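Local coordinates for tailspike protein (Acinetobacter phage vB_ApiP_P1, PDB 6E1R), which serves as the trimeric tailspike by which the phage meets Acinetobacter cells and probably hydrolyses their surface polysaccharide, at the interface of chains A and B. Residues are numbered along the deposited sequence; one frame, centred on the assembly and turned at random. Chains: chain A/B, Tailspike protein.

Contacts 1, 2 and 3 are stations along one elongated interface between two chains of the tailspike trimer. Contacts 1 and 2 both lie in the stem of stacked short strands, their C-alpha centres about 17 Å apart, and share a theme: a turn residue at a strand end of chain A meets strands of chain B. Contact 3 lies near the N-terminal end, about 39 Å from contact 2 and about 56 Å from contact 1, and joins loops instead. They share no residue. Contacts 1 and 3 are apolar and contact 2, which lies between them, is hydrogen-bonded, which suggests that cohesion is spread along the tailspike.

Contact 1: the interface of chains A and B. Residues chain A 361-363, 389-390, 407; chain B 330-331, 357, 359, 386.
Strand-end turns of a right-handed beta-helix, the fold typical of phage tailspikes, form this contact: A:Ala390, just past strand 387-389, sets its methyl CB against B:Leu331 at the start of strand 331-335. The two CB atoms are 3.7 Å apart, and throughout the patch no N or O of one chain comes close enough to bond to the other. B:Leu331 has its CG anti to the backbone N (chi1 170°), and from there its CD2 branch reaches the CA of A:Gly362, also at 3.7 Å, while CD1 stays on the A:Ala390 side. Glycine offers only backbone here, and the leucine lies directly against it. B:Pro330 brings its ring to the same turns, CB next to the carbonyl O of A:Ala390 and CG 3.5 Å from the O of A:Gly362. It also meets A:Leu407, whose CD1 lies 3.8 Å from the proline CB, the two side chains at about a right angle; CD2 lies near CG of B:Lys357, and those two side chains run past each other in opposite directions. Further along, A:Ile389 and B:Ile359 touch through their CD1 methyls at 3.7 Å, again nearly perpendicular. B:Glu386 is bent at chi2 (66°), which brings its carboxylate beside A:Ile389 instead of extending it away. Its aliphatic CG packs on CB of that isoleucine at 3.8 Å and also lies near the A:Ala390 methyl, while OE2 faces CB and CG2 of the isoleucine.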
# COMPACT_ATOMS: atom_id res chain seq x y z
N GLU A 361 7.25 -7.46 -6.32
CA GLU A 361 6.48 -8.23 -5.35
C GLU A 361 5.18 -8.68 -5.99
O GLU A 361 4.24 -7.89 -6.13
CB GLU A 361 6.24 -7.41 -4.09
CG GLU A 361 5.67 -8.18 -2.92
CD GLU A 361 5.40 -7.28 -1.73
OE1 GLU A 361 6.37 -6.96 -1.00
OE2 GLU A 361 4.24 -6.88 -1.54
N GLY A 362 5.12 -9.95 -6.38
CA GLY A 362 3.90 -10.53 -6.91
C GLY A 362 3.49 -10.03 -8.28
O GLY A 362 2.32 -10.16 -8.64
N CYS A 363 4.41 -9.46 -9.05
CA CYS A 363 4.07 -8.97 -10.37
C CYS A 363 3.73 -10.12 -11.31
O CYS A 363 4.15 -11.27 -11.11
CB CYS A 363 5.21 -8.13 -10.95
SG CYS A 363 5.58 -6.64 -9.99
N ILE A 389 9.94 -11.61 -5.22
CA ILE A 389 9.17 -12.70 -4.64
C ILE A 389 7.83 -12.84 -5.35
O ILE A 389 7.19 -11.84 -5.69
CB ILE A 389 8.96 -12.50 -3.12
CG1 ILE A 389 8.47 -11.08 -2.84
CG2 ILE A 389 10.24 -12.81 -2.36
CD1 ILE A 389 8.16 -10.82 -1.38
N ALA A 390 7.43 -14.09 -5.59
CA ALA A 390 6.10 -14.43 -6.11
C ALA A 390 5.81 -13.77 -7.45
O ALA A 390 4.66 -13.51 -7.80
CB ALA A 390 5.00 -14.07 -5.10
N LEU A 407 8.54 -17.48 -10.29
CA LEU A 407 7.82 -18.69 -9.90
C LEU A 407 8.16 -19.86 -10.81
O LEU A 407 8.24 -21.01 -10.36
CB LEU A 407 6.31 -18.42 -9.91
CG LEU A 407 5.77 -17.53 -8.79
CD1 LEU A 407 4.27 -17.35 -8.93
CD2 LEU A 407 6.13 -18.10 -7.43
N PRO B 330 -0.48 -15.09 -8.87
CA PRO B 330 0.85 -15.44 -8.37
C PRO B 330 0.98 -15.24 -6.87
O PRO B 330 1.70 -15.98 -6.20
CB PRO B 330 1.77 -14.49 -9.15
CG PRO B 330 0.92 -13.30 -9.41
CD PRO B 330 -0.47 -13.83 -9.63
N LEU B 331 0.28 -14.24 -6.35
CA LEU B 331 0.44 -13.85 -4.95
C LEU B 331 -0.88 -13.31 -4.42
O LEU B 331 -1.55 -12.51 -5.08
CB LEU B 331 1.54 -12.80 -4.79
CG LEU B 331 1.63 -12.14 -3.42
CD1 LEU B 331 1.99 -13.17 -2.36
CD2 LEU B 331 2.64 -11.00 -3.43
N LYS B 357 0.82 -18.23 -4.12
CA LYS B 357 1.57 -18.10 -2.89
C LYS B 357 0.93 -17.02 -2.02
O LYS B 357 0.16 -16.18 -2.49
CB LYS B 357 3.03 -17.75 -3.17
CG LYS B 357 3.72 -18.67 -4.17
CD LYS B 357 3.71 -20.11 -3.68
CE LYS B 357 4.52 -21.01 -4.61
NZ LYS B 357 4.38 -22.45 -4.25
N ILE B 359 1.36 -14.13 1.31
CA ILE B 359 2.17 -13.29 2.19
C ILE B 359 1.27 -12.77 3.30
O ILE B 359 0.24 -12.14 3.02
CB ILE B 359 2.83 -12.13 1.43
CG1 ILE B 359 3.96 -12.63 0.54
CG2 ILE B 359 3.37 -11.10 2.42
CD1 ILE B 359 4.67 -11.53 -0.21
N GLU B 386 4.86 -17.56 0.74
CA GLU B 386 5.96 -16.79 0.19
C GLU B 386 6.67 -15.99 1.28
O GLU B 386 7.89 -15.79 1.20
CB GLU B 386 5.46 -15.86 -0.91
CG GLU B 386 6.57 -15.13 -1.67
CD GLU B 386 7.46 -16.06 -2.47
OE1 GLU B 386 6.97 -17.12 -2.92
OE2 GLU B 386 8.65 -15.74 -2.66

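Contact 2: the interface of chains A and B. Residues chain A 255, 279-280, 304-306; chain B 216, 252, 254, 275, 277, 279.
Turns that follow short strands of chain A, carrying A:Asn255, A:Ala280 and A:Gly305, meet strands 251-254 and 276-278 of chain B and the loop residues B:Gln275 and B:Phe279 beside them. The A:Asn255 amide lies between two chain B side chains of strand 251-254. B:Thr252 gives its hydroxyl OG1 to OD1 at 2.9 Å, nearly along the C=O axis (166°), while the two side chains run past each other in opposite directions. ND2 meets the phenol OH of B:Tyr254 tip to tip in a weak hydrogen bond of 3.0 Å. Next to this polar pair, the A:Ala280 methyl packs against CG2 of B:Thr252 at 3.7 Å. The two Phe279 rings come from equivalent positions but do not meet symmetrically: CD2 of A:Phe279 approaches CE2 of B:Phe279 at 3.8 Å. A:Val304 has CG1 anti to its backbone N (chi1 -177°), and this methyl reaches the rim of B:Phe279 in the ring plane, 3.6 Å from CZ. At the far side, the amide OE1 of B:Gln275 accepts a fairly straight bond from the backbone N of A:Gly306 at 3.0 Å, the N standing well above the amide plane (52° out of it). B:His277 NE2 also donates to OE1, from the opposite face of that plane, and OE1 lies at the edge of the imidazole ring, in its plane.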
# COMPACT_ATOMS: atom_id res chain seq x y z
N ASN A 255 -5.77 5.48 -9.01
CA ASN A 255 -6.61 4.97 -10.09
C ASN A 255 -6.56 5.84 -11.34
O ASN A 255 -7.51 5.89 -12.12
CB ASN A 255 -8.06 4.80 -9.63
CG ASN A 255 -8.18 4.01 -8.34
OD1 ASN A 255 -8.18 2.78 -8.35
ND2 ASN A 255 -8.27 4.72 -7.22
N PHE A 279 -1.04 4.52 -6.83
CA PHE A 279 -1.90 3.48 -6.28
C PHE A 279 -2.90 3.04 -7.34
O PHE A 279 -3.77 3.81 -7.74
CB PHE A 279 -2.63 3.98 -5.03
CG PHE A 279 -1.74 4.18 -3.84
CD1 PHE A 279 -1.05 5.37 -3.67
CD2 PHE A 279 -1.58 3.18 -2.90
CE1 PHE A 279 -0.23 5.57 -2.57
CE2 PHE A 279 -0.76 3.37 -1.80
CZ PHE A 279 -0.09 4.56 -1.64
N ALA A 280 -2.75 1.79 -7.81
CA ALA A 280 -3.70 1.17 -8.73
C ALA A 280 -3.86 1.98 -10.02
O ALA A 280 -4.95 2.06 -10.59
CB ALA A 280 -5.06 0.94 -8.06
N VAL A 304 1.68 0.68 -6.09
CA VAL A 304 0.89 -0.23 -5.26
C VAL A 304 -0.33 -0.62 -6.09
O VAL A 304 -1.35 0.07 -6.12
CB VAL A 304 0.50 0.41 -3.93
CG1 VAL A 304 -0.27 -0.57 -3.07
CG2 VAL A 304 1.74 0.91 -3.19
N GLY A 305 -0.22 -1.76 -6.78
CA GLY A 305 -1.28 -2.23 -7.65
C GLY A 305 -1.38 -1.45 -8.95
O GLY A 305 -0.92 -0.30 -9.02
N GLY A 306 -1.94 -2.06 -10.00
CA GLY A 306 -2.19 -1.36 -11.23
C GLY A 306 -1.64 -2.12 -12.42
O GLY A 306 -1.31 -3.30 -12.33
N ASP B 216 -13.59 2.05 -9.48
CA ASP B 216 -13.12 2.29 -8.13
C ASP B 216 -14.31 2.48 -7.21
O ASP B 216 -15.33 3.05 -7.62
CB ASP B 216 -12.20 3.51 -8.06
CG ASP B 216 -12.94 4.80 -8.35
OD1 ASP B 216 -12.78 5.77 -7.58
OD2 ASP B 216 -13.70 4.83 -9.34
N THR B 252 -10.79 -1.60 -7.92
CA THR B 252 -10.17 -1.28 -6.64
C THR B 252 -11.23 -0.79 -5.66
O THR B 252 -12.15 -0.07 -6.03
CB THR B 252 -9.07 -0.23 -6.82
OG1 THR B 252 -8.85 -0.02 -8.22
CG2 THR B 252 -7.78 -0.69 -6.15
N TYR B 254 -11.77 1.02 -1.85
CA TYR B 254 -11.16 1.79 -0.77
C TYR B 254 -12.17 1.95 0.35
O TYR B 254 -13.24 2.54 0.15
CB TYR B 254 -10.67 3.17 -1.23
CG TYR B 254 -9.61 3.18 -2.32
CD1 TYR B 254 -9.75 2.43 -3.49
CD2 TYR B 254 -8.44 3.90 -2.16
CE1 TYR B 254 -8.78 2.44 -4.47
CE2 TYR B 254 -7.46 3.91 -3.13
CZ TYR B 254 -7.64 3.18 -4.29
OH TYR B 254 -6.67 3.18 -5.26
N GLN B 275 -6.31 -7.88 -11.18
CA GLN B 275 -6.16 -6.67 -10.37
C GLN B 275 -7.47 -6.30 -9.66
O GLN B 275 -8.17 -5.34 -10.01
CB GLN B 275 -5.65 -5.51 -11.23
CG GLN B 275 -4.24 -5.73 -11.77
CD GLN B 275 -3.19 -5.62 -10.69
OE1 GLN B 275 -3.23 -4.72 -9.86
NE2 GLN B 275 -2.23 -6.55 -10.70
N HIS B 277 -8.08 -5.33 -5.85
CA HIS B 277 -7.37 -5.00 -4.63
C HIS B 277 -8.29 -4.29 -3.66
O HIS B 277 -9.26 -3.64 -4.05
CB HIS B 277 -6.13 -4.15 -4.93
CG HIS B 277 -5.16 -4.80 -5.86
ND1 HIS B 277 -4.57 -6.01 -5.59
CD2 HIS B 277 -4.69 -4.42 -7.08
CE1 HIS B 277 -3.77 -6.35 -6.59
NE2 HIS B 277 -3.83 -5.40 -7.50
N PHE B 279 -8.13 -1.84 -0.26
CA PHE B 279 -7.39 -0.97 0.65
C PHE B 279 -8.27 -0.65 1.85
O PHE B 279 -9.30 0.03 1.70
CB PHE B 279 -6.95 0.31 -0.06
CG PHE B 279 -5.86 0.10 -1.07
CD1 PHE B 279 -6.18 -0.26 -2.37
CD2 PHE B 279 -4.53 0.30 -0.74
CE1 PHE B 279 -5.18 -0.44 -3.31
CE2 PHE B 279 -3.54 0.12 -1.67
CZ PHE B 279 -3.86 -0.25 -2.96

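Contact 3: the interface of chains A and B. Residues chain A 44-46; chain B 72-74, 109.
A chi1 of 59° places CG of A:Tyr45 between its backbone N and carbonyl carbon, and from this crowded position the phenol ring lies against B:Gln73 and B:Phe74. On chain B, CG of B:Phe74 is anti to its carbonyl carbon (chi1 -73°), which sets its ring alongside the tyrosine, both side chains pointing the same way. CE1 of A:Tyr45 meets CD2 of B:Phe74 at 3.7 Å, with CB of the phenylalanine close to the same edge of the phenol. Near the root of the tyrosine, the B:Gln73 side chain brings its amide oxygen OE1 3.3 Å from CB of A:Tyr45, with CD behind it. Its backbone carbonyl O faces CB and the CG-CD1 side of the ring. Neither approach forms a hydrogen bond, and no polar pair across the patch comes close enough for one. Within chain B, B:Phe74 is flanked on both faces. The guanidinium NH1 of B:Arg109 lies 3.4 Å above the centre of its ring, and the B:Lys72 amine NZ lies 3.5 Å above the opposite face, towards the rim. These two basic groups may help fix the tilt of the ring against the tyrosine. NH1 also approaches the A:Tyr45 hydroxyl OH, at 4.3 Å, without bonding to it. In the fold, the site lies towards the N-terminal end of the fragment: A:Tyr45 is in the loop before strand 49-53, B:Phe74 just follows strand 70-72, and B:Arg109 comes after helix 94-106.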
# COMPACT_ATOMS: atom_id res chain seq x y z
N GLN A 44 -30.19 33.68 -23.75
CA GLN A 44 -29.58 32.66 -22.92
C GLN A 44 -30.36 32.52 -21.62
O GLN A 44 -31.03 33.45 -21.17
CB GLN A 44 -28.12 33.00 -22.61
CG GLN A 44 -27.23 33.13 -23.83
CD GLN A 44 -27.03 31.81 -24.55
OE1 GLN A 44 -27.14 30.74 -23.96
NE2 GLN A 44 -26.73 31.88 -25.84
N TYR A 45 -30.26 31.34 -21.01
CA TYR A 45 -30.88 31.07 -19.72
C TYR A 45 -29.86 30.91 -18.60
O TYR A 45 -30.25 30.74 -17.44
CB TYR A 45 -31.76 29.81 -19.80
CG TYR A 45 -31.02 28.56 -20.21
CD1 TYR A 45 -30.42 27.74 -19.27
CD2 TYR A 45 -30.92 28.19 -21.55
CE1 TYR A 45 -29.74 26.59 -19.63
CE2 TYR A 45 -30.25 27.04 -21.93
CZ TYR A 45 -29.66 26.25 -20.97
OH TYR A 45 -28.99 25.11 -21.34
N MSE A 46 -28.56 30.96 -18.92
CA MSE A 46 -27.52 30.77 -17.92
C MSE A 46 -26.97 32.09 -17.42
O MSE A 46 -26.94 33.08 -18.15
CB MSE A 46 -26.39 29.91 -18.50
CG MSE A 46 -26.82 28.51 -18.84
SE MSE A 46 -25.32 27.42 -19.41
CE MSE A 46 -26.23 25.70 -19.56
N LYS B 72 -37.16 25.22 -20.72
CA LYS B 72 -36.69 25.17 -19.34
C LYS B 72 -35.51 26.11 -19.16
O LYS B 72 -34.56 26.09 -19.96
CB LYS B 72 -36.31 23.73 -18.98
CG LYS B 72 -36.12 23.44 -17.50
CD LYS B 72 -35.75 21.98 -17.29
CE LYS B 72 -35.71 21.61 -15.82
NZ LYS B 72 -34.75 22.44 -15.05
N GLN B 73 -35.56 26.95 -18.13
CA GLN B 73 -34.54 27.97 -17.92
C GLN B 73 -33.42 27.55 -16.98
O GLN B 73 -32.41 28.26 -16.89
CB GLN B 73 -35.19 29.26 -17.39
CG GLN B 73 -36.13 29.92 -18.38
CD GLN B 73 -35.43 30.33 -19.66
OE1 GLN B 73 -34.71 31.33 -19.69
NE2 GLN B 73 -35.64 29.56 -20.72
N PHE B 74 -33.57 26.43 -16.28
CA PHE B 74 -32.55 25.92 -15.36
C PHE B 74 -32.16 26.99 -14.34
O PHE B 74 -31.00 27.40 -14.23
CB PHE B 74 -31.33 25.40 -16.11
CG PHE B 74 -31.56 24.10 -16.82
CD1 PHE B 74 -31.40 22.90 -16.16
CD2 PHE B 74 -31.94 24.08 -18.16
CE1 PHE B 74 -31.61 21.69 -16.81
CE2 PHE B 74 -32.16 22.88 -18.81
CZ PHE B 74 -31.99 21.68 -18.13
N ARG B 109 -24.48 16.73 -19.04
CA ARG B 109 -24.55 17.39 -17.75
C ARG B 109 -24.99 16.37 -16.71
O ARG B 109 -25.62 15.36 -17.03
CB ARG B 109 -25.49 18.60 -17.77
CG ARG B 109 -26.95 18.27 -18.03
CD ARG B 109 -27.76 19.54 -18.20
NE ARG B 109 -27.65 20.41 -17.03
CZ ARG B 109 -27.98 21.69 -17.02
NH1 ARG B 109 -28.44 22.27 -18.12
NH2 ARG B 109 -27.85 22.41 -15.91